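Local coordinates for protein succinate dehydrogenase (Membrane anchor subunit) (Mycolicibacterium smegmatis, PDB 7D6V) that anchors the succinate dehydrogenase Sdh1 in the membrane, holds an Fe2S2 cluster there and probably helps pass electrons from succinate oxidation to quinone, at residues V190-Y202 with A244-F256. Residues are numbered along the deposited sequence; the frame is centred on the assembly and turned at random.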
ATOM      1  N   VAL C 190     -32.189  39.972  -0.054  1.00 15.93           N
ATOM      2  CA  VAL C 190     -30.835  39.427  -0.022  1.00 15.93           C
ATOM      3  C   VAL C 190     -30.768  38.226   0.911  1.00 15.93           C
ATOM      4  O   VAL C 190     -30.246  37.164   0.550  1.00 15.93           O
ATOM      5  CB  VAL C 190     -29.830  40.516   0.388  1.00 15.93           C
ATOM      6  CG1 VAL C 190     -28.419  39.967   0.354  1.00 15.93           C
ATOM      7  CG2 VAL C 190     -29.959  41.720  -0.521  1.00 15.93           C
ATOM      8  N   ILE C 191     -31.317  38.369   2.120  1.00 15.61           N
ATOM      9  CA  ILE C 191     -31.268  37.274   3.088  1.00 15.61           C
ATOM     10  C   ILE C 191     -32.037  36.063   2.569  1.00 15.61           C
ATOM     11  O   ILE C 191     -31.536  34.931   2.597  1.00 15.61           O
ATOM     12  CB  ILE C 191     -31.798  37.747   4.453  1.00 15.61           C
ATOM     13  CG1 ILE C 191     -30.968  38.929   4.948  1.00 15.61           C
ATOM     14  CG2 ILE C 191     -31.760  36.617   5.465  1.00 15.61           C
ATOM     15  CD1 ILE C 191     -31.492  39.565   6.197  1.00 15.61           C
ATOM     16  N   LEU C 192     -33.259  36.284   2.071  1.00 15.29           N
ATOM     17  CA  LEU C 192     -34.078  35.183   1.575  1.00 15.29           C
ATOM     18  C   LEU C 192     -33.425  34.484   0.389  1.00 15.29           C
ATOM     19  O   LEU C 192     -33.412  33.250   0.320  1.00 15.29           O
ATOM     20  CB  LEU C 192     -35.462  35.696   1.186  1.00 15.29           C
ATOM     21  CG  LEU C 192     -36.480  35.939   2.295  1.00 15.29           C
ATOM     22  CD1 LEU C 192     -37.627  36.786   1.784  1.00 15.29           C
ATOM     23  CD2 LEU C 192     -37.000  34.620   2.824  1.00 15.29           C
ATOM     24  N   THR C 193     -32.899  35.255  -0.565  1.00 15.04           N
ATOM     25  CA  THR C 193     -32.298  34.667  -1.754  1.00 15.04           C
ATOM     26  C   THR C 193     -31.042  33.884  -1.407  1.00 15.04           C
ATOM     27  O   THR C 193     -30.819  32.793  -1.946  1.00 15.04           O
ATOM     28  CB  THR C 193     -31.991  35.765  -2.770  1.00 15.04           C
ATOM     29  OG1 THR C 193     -33.204  36.439  -3.121  1.00 15.04           O
ATOM     30  CG2 THR C 193     -31.371  35.178  -4.027  1.00 15.04           C
ATOM     31  N   GLY C 194     -30.210  34.416  -0.509  1.00 14.09           N
ATOM     32  CA  GLY C 194     -29.053  33.660  -0.070  1.00 14.09           C
ATOM     33  C   GLY C 194     -29.440  32.364   0.612  1.00 14.09           C
ATOM     34  O   GLY C 194     -28.831  31.317   0.370  1.00 14.09           O
ATOM     35  N   ASN C 195     -30.470  32.414   1.461  1.00 13.83           N
ATOM     36  CA  ASN C 195     -30.931  31.204   2.132  1.00 13.83           C
ATOM     37  C   ASN C 195     -31.436  30.176   1.129  1.00 13.83           C
ATOM     38  O   ASN C 195     -31.140  28.984   1.251  1.00 13.83           O
ATOM     39  CB  ASN C 195     -32.021  31.554   3.144  1.00 13.83           C
ATOM     40  CG  ASN C 195     -32.495  30.351   3.928  1.00 13.83           C
ATOM     41  OD1 ASN C 195     -31.707  29.670   4.577  1.00 13.83           O
ATOM     42  ND2 ASN C 195     -33.793  30.083   3.873  1.00 13.83           N
ATOM     43  N   VAL C 196     -32.196  30.621   0.128  1.00 14.02           N
ATOM     44  CA  VAL C 196     -32.724  29.705  -0.878  1.00 14.02           C
ATOM     45  C   VAL C 196     -31.594  29.074  -1.682  1.00 14.02           C
ATOM     46  O   VAL C 196     -31.601  27.866  -1.952  1.00 14.02           O
ATOM     47  CB  VAL C 196     -33.731  30.437  -1.783  1.00 14.02           C
ATOM     48  CG1 VAL C 196     -33.981  29.651  -3.055  1.00 14.02           C
ATOM     49  CG2 VAL C 196     -35.028  30.658  -1.040  1.00 14.02           C
ATOM     50  N   ILE C 197     -30.602  29.877  -2.074  1.00 13.42           N
ATOM     51  CA  ILE C 197     -29.469  29.350  -2.831  1.00 13.42           C
ATOM     52  C   ILE C 197     -28.711  28.314  -2.012  1.00 13.42           C
ATOM     53  O   ILE C 197     -28.351  27.242  -2.515  1.00 13.42           O
ATOM     54  CB  ILE C 197     -28.550  30.502  -3.281  1.00 13.42           C
ATOM     55  CG1 ILE C 197     -29.235  31.343  -4.355  1.00 13.42           C
ATOM     56  CG2 ILE C 197     -27.226  29.968  -3.796  1.00 13.42           C
ATOM     57  CD1 ILE C 197     -28.513  32.633  -4.664  1.00 13.42           C
ATOM     58  N   LEU C 198     -28.460  28.609  -0.735  1.00 12.79           N
ATOM     59  CA  LEU C 198     -27.714  27.670   0.097  1.00 12.79           C
ATOM     60  C   LEU C 198     -28.515  26.401   0.360  1.00 12.79           C
ATOM     61  O   LEU C 198     -27.946  25.305   0.435  1.00 12.79           O
ATOM     62  CB  LEU C 198     -27.309  28.346   1.403  1.00 12.79           C
ATOM     63  CG  LEU C 198     -26.132  29.309   1.240  1.00 12.79           C
ATOM     64  CD1 LEU C 198     -25.912  30.119   2.499  1.00 12.79           C
ATOM     65  CD2 LEU C 198     -24.876  28.550   0.864  1.00 12.79           C
ATOM     66  N   LEU C 199     -29.837  26.525   0.498  1.00 12.38           N
ATOM     67  CA  LEU C 199     -30.682  25.344   0.633  1.00 12.38           C
ATOM     68  C   LEU C 199     -30.618  24.482  -0.618  1.00 12.38           C
ATOM     69  O   LEU C 199     -30.582  23.252  -0.531  1.00 12.38           O
ATOM     70  CB  LEU C 199     -32.124  25.754   0.921  1.00 12.38           C
ATOM     71  CG  LEU C 199     -32.441  26.215   2.341  1.00 12.38           C
ATOM     72  CD1 LEU C 199     -33.895  26.634   2.437  1.00 12.38           C
ATOM     73  CD2 LEU C 199     -32.131  25.119   3.338  1.00 12.38           C
ATOM     74  N   TRP C 200     -30.614  25.113  -1.793  1.00 12.19           N
ATOM     75  CA  TRP C 200     -30.464  24.354  -3.029  1.00 12.19           C
ATOM     76  C   TRP C 200     -29.122  23.637  -3.075  1.00 12.19           C
ATOM     77  O   TRP C 200     -29.042  22.485  -3.512  1.00 12.19           O
ATOM     78  CB  TRP C 200     -30.614  25.274  -4.238  1.00 12.19           C
ATOM     79  CG  TRP C 200     -32.010  25.395  -4.744  1.00 12.19           C
ATOM     80  CD1 TRP C 200     -32.733  26.538  -4.871  1.00 12.19           C
ATOM     81  CD2 TRP C 200     -32.850  24.335  -5.212  1.00 12.19           C
ATOM     82  NE1 TRP C 200     -33.974  26.261  -5.380  1.00 12.19           N
ATOM     83  CE2 TRP C 200     -34.072  24.914  -5.600  1.00 12.19           C
ATOM     84  CE3 TRP C 200     -32.689  22.952  -5.340  1.00 12.19           C
ATOM     85  CZ2 TRP C 200     -35.125  24.162  -6.106  1.00 12.19           C
ATOM     86  CZ3 TRP C 200     -33.737  22.209  -5.838  1.00 12.19           C
ATOM     87  CH2 TRP C 200     -34.939  22.814  -6.215  1.00 12.19           C
ATOM     88  N   VAL C 201     -28.056  24.307  -2.639  1.00 11.71           N
ATOM     89  CA  VAL C 201     -26.737  23.676  -2.624  1.00 11.71           C
ATOM     90  C   VAL C 201     -26.742  22.455  -1.713  1.00 11.71           C
ATOM     91  O   VAL C 201     -26.236  21.384  -2.070  1.00 11.71           O
ATOM     92  CB  VAL C 201     -25.661  24.691  -2.204  1.00 11.71           C
ATOM     93  CG1 VAL C 201     -24.319  24.005  -2.039  1.00 11.71           C
ATOM     94  CG2 VAL C 201     -25.562  25.804  -3.223  1.00 11.71           C
ATOM     95  N   TYR C 202     -27.323  22.598  -0.520  1.00 11.71           N
ATOM     96  CA  TYR C 202     -27.381  21.479   0.415  1.00 11.71           C
ATOM     97  C   TYR C 202     -28.215  20.330  -0.138  1.00 11.71           C
ATOM     98  O   TYR C 202     -27.846  19.160   0.003  1.00 11.71           O
ATOM     99  CB  TYR C 202     -27.940  21.945   1.757  1.00 11.71           C
ATOM    100  CG  TYR C 202     -28.263  20.813   2.699  1.00 11.71           C
ATOM    101  CD1 TYR C 202     -27.260  20.005   3.214  1.00 11.71           C
ATOM    102  CD2 TYR C 202     -29.571  20.546   3.068  1.00 11.71           C
ATOM    103  CE1 TYR C 202     -27.552  18.968   4.071  1.00 11.71           C
ATOM    104  CE2 TYR C 202     -29.871  19.513   3.923  1.00 11.71           C
ATOM    105  CZ  TYR C 202     -28.859  18.728   4.423  1.00 11.71           C
ATOM    106  OH  TYR C 202     -29.159  17.698   5.279  1.00 11.71           O
ATOM    107  N   ALA C 244     -24.809  21.493   5.600  1.00 12.44           N
ATOM    108  CA  ALA C 244     -25.881  21.236   6.556  1.00 12.44           C
ATOM    109  C   ALA C 244     -25.887  22.276   7.672  1.00 12.44           C
ATOM    110  O   ALA C 244     -26.918  22.902   7.957  1.00 12.44           O
ATOM    111  CB  ALA C 244     -25.732  19.829   7.129  1.00 12.44           C
ATOM    112  N   TRP C 245     -24.729  22.487   8.301  1.00 12.76           N
ATOM    113  CA  TRP C 245     -24.630  23.469   9.374  1.00 12.76           C
ATOM    114  C   TRP C 245     -24.861  24.881   8.855  1.00 12.76           C
ATOM    115  O   TRP C 245     -25.509  25.700   9.522  1.00 12.76           O
ATOM    116  CB  TRP C 245     -23.264  23.362  10.049  1.00 12.76           C
ATOM    117  CG  TRP C 245     -23.096  22.119  10.860  1.00 12.76           C
ATOM    118  CD1 TRP C 245     -22.286  21.063  10.575  1.00 12.76           C
ATOM    119  CD2 TRP C 245     -23.760  21.796  12.085  1.00 12.76           C
ATOM    120  NE1 TRP C 245     -22.400  20.104  11.547  1.00 12.76           N
ATOM    121  CE2 TRP C 245     -23.300  20.529  12.486  1.00 12.76           C
ATOM    122  CE3 TRP C 245     -24.699  22.455  12.884  1.00 12.76           C
ATOM    123  CZ2 TRP C 245     -23.745  19.908  13.649  1.00 12.76           C
ATOM    124  CZ3 TRP C 245     -25.138  21.837  14.036  1.00 12.76           C
ATOM    125  CH2 TRP C 245     -24.661  20.576  14.409  1.00 12.76           C
ATOM    126  N   ILE C 246     -24.349  25.182   7.659  1.00 12.67           N
ATOM    127  CA  ILE C 246     -24.528  26.516   7.095  1.00 12.67           C
ATOM    128  C   ILE C 246     -26.001  26.796   6.840  1.00 12.67           C
ATOM    129  O   ILE C 246     -26.493  27.894   7.121  1.00 12.67           O
ATOM    130  CB  ILE C 246     -23.686  26.675   5.816  1.00 12.67           C
ATOM    131  CG1 ILE C 246     -22.208  26.823   6.171  1.00 12.67           C
ATOM    132  CG2 ILE C 246     -24.153  27.875   5.010  1.00 12.67           C
ATOM    133  CD1 ILE C 246     -21.318  27.005   4.972  1.00 12.67           C
ATOM    134  N   THR C 247     -26.733  25.814   6.312  1.00 12.87           N
ATOM    135  CA  THR C 247     -28.147  26.031   6.038  1.00 12.87           C
ATOM    136  C   THR C 247     -28.958  26.112   7.322  1.00 12.87           C
ATOM    137  O   THR C 247     -29.931  26.869   7.389  1.00 12.87           O
ATOM    138  CB  THR C 247     -28.691  24.940   5.118  1.00 12.87           C
ATOM    139  OG1 THR C 247     -28.456  23.654   5.699  1.00 12.87           O
ATOM    140  CG2 THR C 247     -28.045  25.026   3.751  1.00 12.87           C
ATOM    141  N   LEU C 248     -28.569  25.366   8.358  1.00 13.18           N
ATOM    142  CA  LEU C 248     -29.219  25.548   9.654  1.00 13.18           C
ATOM    143  C   LEU C 248     -29.055  26.983  10.141  1.00 13.18           C
ATOM    144  O   LEU C 248     -30.030  27.641  10.541  1.00 13.18           O
ATOM    145  CB  LEU C 248     -28.645  24.570  10.677  1.00 13.18           C
ATOM    146  CG  LEU C 248     -29.071  23.107  10.570  1.00 13.18           C
ATOM    147  CD1 LEU C 248     -28.797  22.383  11.874  1.00 13.18           C
ATOM    148  CD2 LEU C 248     -30.533  22.997  10.182  1.00 13.18           C
ATOM    149  N   GLY C 249     -27.825  27.493  10.083  1.00 13.23           N
ATOM    150  CA  GLY C 249     -27.584  28.863  10.507  1.00 13.23           C
ATOM    151  C   GLY C 249     -28.366  29.874   9.692  1.00 13.23           C
ATOM    152  O   GLY C 249     -28.986  30.787  10.241  1.00 13.23           O
ATOM    153  N   THR C 250     -28.353  29.723   8.367  1.00 13.72           N
ATOM    154  CA  THR C 250     -29.024  30.700   7.517  1.00 13.72           C
ATOM    155  C   THR C 250     -30.537  30.642   7.674  1.00 13.72           C
ATOM    156  O   THR C 250     -31.200  31.679   7.584  1.00 13.72           O
ATOM    157  CB  THR C 250     -28.634  30.505   6.054  1.00 13.72           C
ATOM    158  OG1 THR C 250     -28.971  29.180   5.633  1.00 13.72           O
ATOM    159  CG2 THR C 250     -27.149  30.733   5.873  1.00 13.72           C
ATOM    160  N   LEU C 251     -31.100  29.458   7.927  1.00 14.33           N
ATOM    161  CA  LEU C 251     -32.517  29.372   8.257  1.00 14.33           C
ATOM    162  C   LEU C 251     -32.821  30.146   9.529  1.00 14.33           C
ATOM    163  O   LEU C 251     -33.801  30.902   9.596  1.00 14.33           O
ATOM    164  CB  LEU C 251     -32.931  27.909   8.414  1.00 14.33           C
ATOM    165  CG  LEU C 251     -33.326  27.138   7.157  1.00 14.33           C
ATOM    166  CD1 LEU C 251     -33.239  25.644   7.410  1.00 14.33           C
ATOM    167  CD2 LEU C 251     -34.720  27.527   6.711  1.00 14.33           C
ATOM    168  N   VAL C 252     -31.981  29.973  10.554  1.00 14.66           N
ATOM    169  CA  VAL C 252     -32.228  30.664  11.816  1.00 14.66           C
ATOM    170  C   VAL C 252     -32.163  32.175  11.626  1.00 14.66           C
ATOM    171  O   VAL C 252     -33.026  32.911  12.115  1.00 14.66           O
ATOM    172  CB  VAL C 252     -31.243  30.183  12.897  1.00 14.66           C
ATOM    173  CG1 VAL C 252     -31.351  31.055  14.132  1.00 14.66           C
ATOM    174  CG2 VAL C 252     -31.522  28.739  13.248  1.00 14.66           C
ATOM    175  N   LEU C 253     -31.151  32.663  10.902  1.00 15.07           N
ATOM    176  CA  LEU C 253     -31.043  34.107  10.695  1.00 15.07           C
ATOM    177  C   LEU C 253     -32.158  34.650   9.813  1.00 15.07           C
ATOM    178  O   LEU C 253     -32.635  35.767  10.039  1.00 15.07           O
ATOM    179  CB  LEU C 253     -29.675  34.496  10.132  1.00 15.07           C
ATOM    180  CG  LEU C 253     -28.474  34.570  11.086  1.00 15.07           C
ATOM    181  CD1 LEU C 253     -27.967  33.239  11.587  1.00 15.07           C
ATOM    182  CD2 LEU C 253     -27.351  35.348  10.417  1.00 15.07           C
ATOM    183  N   THR C 254     -32.583  33.899   8.797  1.00 15.10           N
ATOM    184  CA  THR C 254     -33.689  34.358   7.965  1.00 15.10           C
ATOM    185  C   THR C 254     -34.961  34.510   8.790  1.00 15.10           C
ATOM    186  O   THR C 254     -35.639  35.545   8.725  1.00 15.10           O
ATOM    187  CB  THR C 254     -33.895  33.389   6.803  1.00 15.10           C
ATOM    188  OG1 THR C 254     -32.624  33.066   6.231  1.00 15.10           O
ATOM    189  CG2 THR C 254     -34.767  34.018   5.729  1.00 15.10           C
ATOM    190  N   ASP C 255     -35.280  33.494   9.603  1.00 16.18           N
ATOM    191  CA  ASP C 255     -36.406  33.613  10.525  1.00 16.18           C
ATOM    192  C   ASP C 255     -36.252  34.814  11.445  1.00 16.18           C
ATOM    193  O   ASP C 255     -37.201  35.576  11.645  1.00 16.18           O
ATOM    194  CB  ASP C 255     -36.561  32.345  11.362  1.00 16.18           C
ATOM    195  CG  ASP C 255     -37.949  32.213  11.961  1.00 16.18           C
ATOM    196  OD1 ASP C 255     -38.688  31.282  11.608  1.00 16.18           O
ATOM    197  OD2 ASP C 255     -38.309  33.058  12.805  1.00 16.18           O
ATOM    198  N   PHE C 256     -35.073  34.977  12.043  1.00 15.85           N
ATOM    199  CA  PHE C 256     -34.896  36.029  13.035  1.00 15.85           C
ATOM    200  C   PHE C 256     -35.088  37.407  12.415  1.00 15.85           C
ATOM    201  O   PHE C 256     -35.784  38.260  12.982  1.00 15.85           O
ATOM    202  CB  PHE C 256     -33.519  35.902  13.681  1.00 15.85           C
ATOM    203  CG  PHE C 256     -33.346  36.748  14.903  1.00 15.85           C
ATOM    204  CD1 PHE C 256     -34.140  36.541  16.014  1.00 15.85           C
ATOM    205  CD2 PHE C 256     -32.393  37.745  14.941  1.00 15.85           C
ATOM    206  CE1 PHE C 256     -33.989  37.315  17.136  1.00 15.85           C
ATOM    207  CE2 PHE C 256     -32.237  38.521  16.061  1.00 15.85           C
ATOM    208  CZ  PHE C 256     -33.037  38.308  17.161  1.00 15.85           C
TER
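N195 reaches across from helix 188-204 and seats its amide in a hole formed by T247, T250, L251 and T254 of helix 240-264, a polar instance of knobs-into-holes packing. The segments run antiparallel at 154°, their axes approaching to 9.3 Å, and the CA atoms of N195 and T250 lie only 5.7 Å apart. With CG of N195 trans to the backbone N (chi1 -177°), the carboxamide extends over the partner helix: OD1 lies 3.0 Å from T250 OG1, while ND2 rests against CD2 of L251. The hydroxyl oxygen of T250 lies within bonding distance of this oxygen and of the carbonyl oxygens of I246 and T247. T254 sets OG1 against CB of N195 and its methyl CG2 against CD2 of L192, 3.7 Å away, the two side chains crossing nearly at right angles.

About one turn further on, L198 rests CD1 against two methyls, CG2 of T250 and CG2 of I246. T247 directs CG2 at the neighbouring helix, 3.3 Å from the carbonyl O of L198 and close to CB of Y202; its OG1, also a partner of R111, stands 4.1 Å above one face of the Y202 ring, toward the rim. A244 meets that ring obliquely, CB to CE1 of Y202 being 3.7 Å. Beyond this end lies the Fe2S2 cluster, which Y202 touches, its ring nearly parallel to that of H240.

Threonines thus serve this transmembrane helix pair twice. The methyls of T250 and T254 pack against leucine and isoleucine, while the T247 hydroxyl has R111 as a partner and that of T250 lies near carbonyls of its own helix. T250 OG1 probably also gives the buried OD1 of N195 a polar neighbour.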